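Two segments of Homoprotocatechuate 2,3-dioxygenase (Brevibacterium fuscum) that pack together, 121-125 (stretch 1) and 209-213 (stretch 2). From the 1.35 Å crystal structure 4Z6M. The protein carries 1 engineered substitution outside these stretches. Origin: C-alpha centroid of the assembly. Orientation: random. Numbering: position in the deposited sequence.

Stretch 1 121-125: PLGFP
Stretch 2 209-213: GPRLH

The contact between residues 121-125 and 209-213 is organised around a proline that follows a cis peptide bond: Pro210 sets its ring over one face of the Phe124 side chain. Pro210 CB lies 3.6 Å from the centroid of the Phe124 ring and only 20° off the ring normal, the arrangement of a CH-pi interaction, in which the weakly polarised C-H bonds of a proline ring meet the electron-rich face of an aromatic one. The closest approach of the two side chains is 3.5 Å, between Phe124 CE1 and Pro210 CB. No hydrogen bond links the two stretches, so the contact rests on this packing and on close van der Waals approaches, with 196 Å² buried in total over both sides.

Stretch 1 has an irregular backbone over the residues that make the contact. Pro121 (phi/psi -61/-19, ring C-gamma exo) and Leu122 (-97/4) lead into Gly123, which has a positive phi (90/10); Phe124 then adopts an extended conformation (-97/144), followed by Pro125 (-85/95, C-gamma endo). In stretch 2, Gly209 is almost fully extended (-160/179), and the cis bond delivers the chain to Pro210 (-75/132, C-gamma endo). A strand begins at Arg211 (-140/155) and runs through Leu212 (-92/120) and His213 (-76/-53), continuing later in the chain. The register is set by Gly123 and Pro210, whose CA atoms are 5.7 Å apart.

Pro210 points its CA-to-CB bond toward stretch 1 and also meets backbone there. Leu122 O is 3.4 Å from Pro210 CB, and Gly123 O is 3.6 Å from Pro210 CG. The lack of a side chain at Gly123 matters for this fit: an ideal CB on its backbone would point toward stretch 2 and fall 2.8 Å from Pro210 CG, a clash. Its backbone angles call for glycine independently, because such a CB would also be jammed against the carbonyl O of Leu122.

Phe124 leaves its backbone sideways, but the end of its side chain comes nearer to stretch 2. With chi1 at -74° (m) and chi2 at 87°, the ring offers one face to Pro210 while its edge meets the start of the strand. There Phe124 CE2 is 3.3 Å from Arg211 O, close to the ring plane, so the carbonyl oxygen faces the electropositive rim of the ring; Leu212 N is also near that edge, 4.3 Å from Phe124 CE2.

The remaining side chains contribute little. Leu122 (m, t) starts sideways and its end leads away. Arg211 (chi1 m, chi2 t, chi3 m, chi4 156°) points away from stretch 1, its guanidinium engaged elsewhere in the structure, so its share of the contact comes through its backbone. Leu212 (t, p) is directed sideways, and its side chain comes no nearer to stretch 1 than the 5.2 Å between Leu212 CB and Phe124 CE2, and His213 (chi1 t, chi2 -77°) takes its ring away from the contact.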

# COMPACT_ATOMS: atom_id res chain seq x y z
N PRO A 121 -29.06 6.91 -30.02
CA PRO A 121 -29.05 8.18 -30.78
C PRO A 121 -27.67 8.76 -31.10
O PRO A 121 -27.54 9.64 -31.98
CB PRO A 121 -29.82 9.12 -29.87
CG PRO A 121 -30.71 8.25 -29.06
CD PRO A 121 -29.92 7.00 -28.83
N LEU A 122 -26.65 8.32 -30.38
CA LEU A 122 -25.27 8.72 -30.64
C LEU A 122 -24.51 7.72 -31.49
O LEU A 122 -23.30 7.87 -31.70
CB LEU A 122 -24.51 8.96 -29.32
CG LEU A 122 -25.15 9.94 -28.34
CD1 LEU A 122 -24.31 10.07 -27.07
CD2 LEU A 122 -25.39 11.30 -28.99
N GLY A 123 -25.19 6.67 -31.93
CA GLY A 123 -24.58 5.67 -32.81
C GLY A 123 -23.92 4.50 -32.10
O GLY A 123 -23.22 3.71 -32.73
N PHE A 124 -24.15 4.37 -30.79
CA PHE A 124 -23.47 3.35 -30.00
C PHE A 124 -24.35 2.13 -29.83
O PHE A 124 -25.56 2.24 -29.66
CB PHE A 124 -23.05 3.89 -28.63
CG PHE A 124 -21.89 4.80 -28.69
CD1 PHE A 124 -22.09 6.15 -28.92
CD2 PHE A 124 -20.60 4.34 -28.53
CE1 PHE A 124 -21.01 7.01 -28.99
CE2 PHE A 124 -19.52 5.19 -28.62
CZ PHE A 124 -19.74 6.54 -28.83
N PRO A 125 -23.72 0.94 -29.84
CA PRO A 125 -24.44 -0.32 -29.65
C PRO A 125 -24.57 -0.58 -28.15
O PRO A 125 -23.67 -1.15 -27.53
CB PRO A 125 -23.54 -1.34 -30.35
CG PRO A 125 -22.18 -0.78 -30.24
CD PRO A 125 -22.32 0.72 -30.26
N GLY A 209 -16.94 10.85 -33.60
CA GLY A 209 -17.57 9.60 -33.16
C GLY A 209 -18.80 9.21 -33.93
O GLY A 209 -19.21 9.91 -34.87
N PRO A 210 -19.40 8.05 -33.57
CA PRO A 210 -19.14 7.27 -32.37
C PRO A 210 -17.83 6.47 -32.41
O PRO A 210 -17.55 5.75 -33.39
CB PRO A 210 -20.34 6.33 -32.32
CG PRO A 210 -20.72 6.11 -33.78
CD PRO A 210 -20.53 7.50 -34.36
N ARG A 211 -17.04 6.56 -31.34
CA ARG A 211 -15.93 5.67 -31.12
C ARG A 211 -15.91 5.35 -29.63
O ARG A 211 -16.39 6.14 -28.81
CB ARG A 211 -14.60 6.28 -31.55
CG ARG A 211 -14.41 6.39 -33.06
CD ARG A 211 -13.05 6.95 -33.41
NE ARG A 211 -13.03 8.34 -33.00
CZ ARG A 211 -11.95 9.05 -32.71
NH1 ARG A 211 -10.74 8.54 -32.84
NH2 ARG A 211 -12.11 10.30 -32.31
N LEU A 212 -15.34 4.20 -29.28
CA LEU A 212 -15.18 3.82 -27.89
C LEU A 212 -13.83 4.30 -27.42
O LEU A 212 -12.79 3.89 -27.94
CB LEU A 212 -15.31 2.30 -27.69
CG LEU A 212 -14.99 1.78 -26.28
CD1 LEU A 212 -16.11 2.18 -25.36
CD2 LEU A 212 -14.74 0.28 -26.30
N HIS A 213 -13.82 5.15 -26.39
CA HIS A 213 -12.56 5.63 -25.87
C HIS A 213 -11.85 4.57 -25.02
O HIS A 213 -10.70 4.24 -25.27
CB HIS A 213 -12.70 6.93 -25.09
CG HIS A 213 -11.41 7.63 -24.91
ND1 HIS A 213 -10.47 7.23 -23.98
CD2 HIS A 213 -10.84 8.67 -25.59
CE1 HIS A 213 -9.39 7.98 -24.10
NE2 HIS A 213 -9.60 8.87 -25.06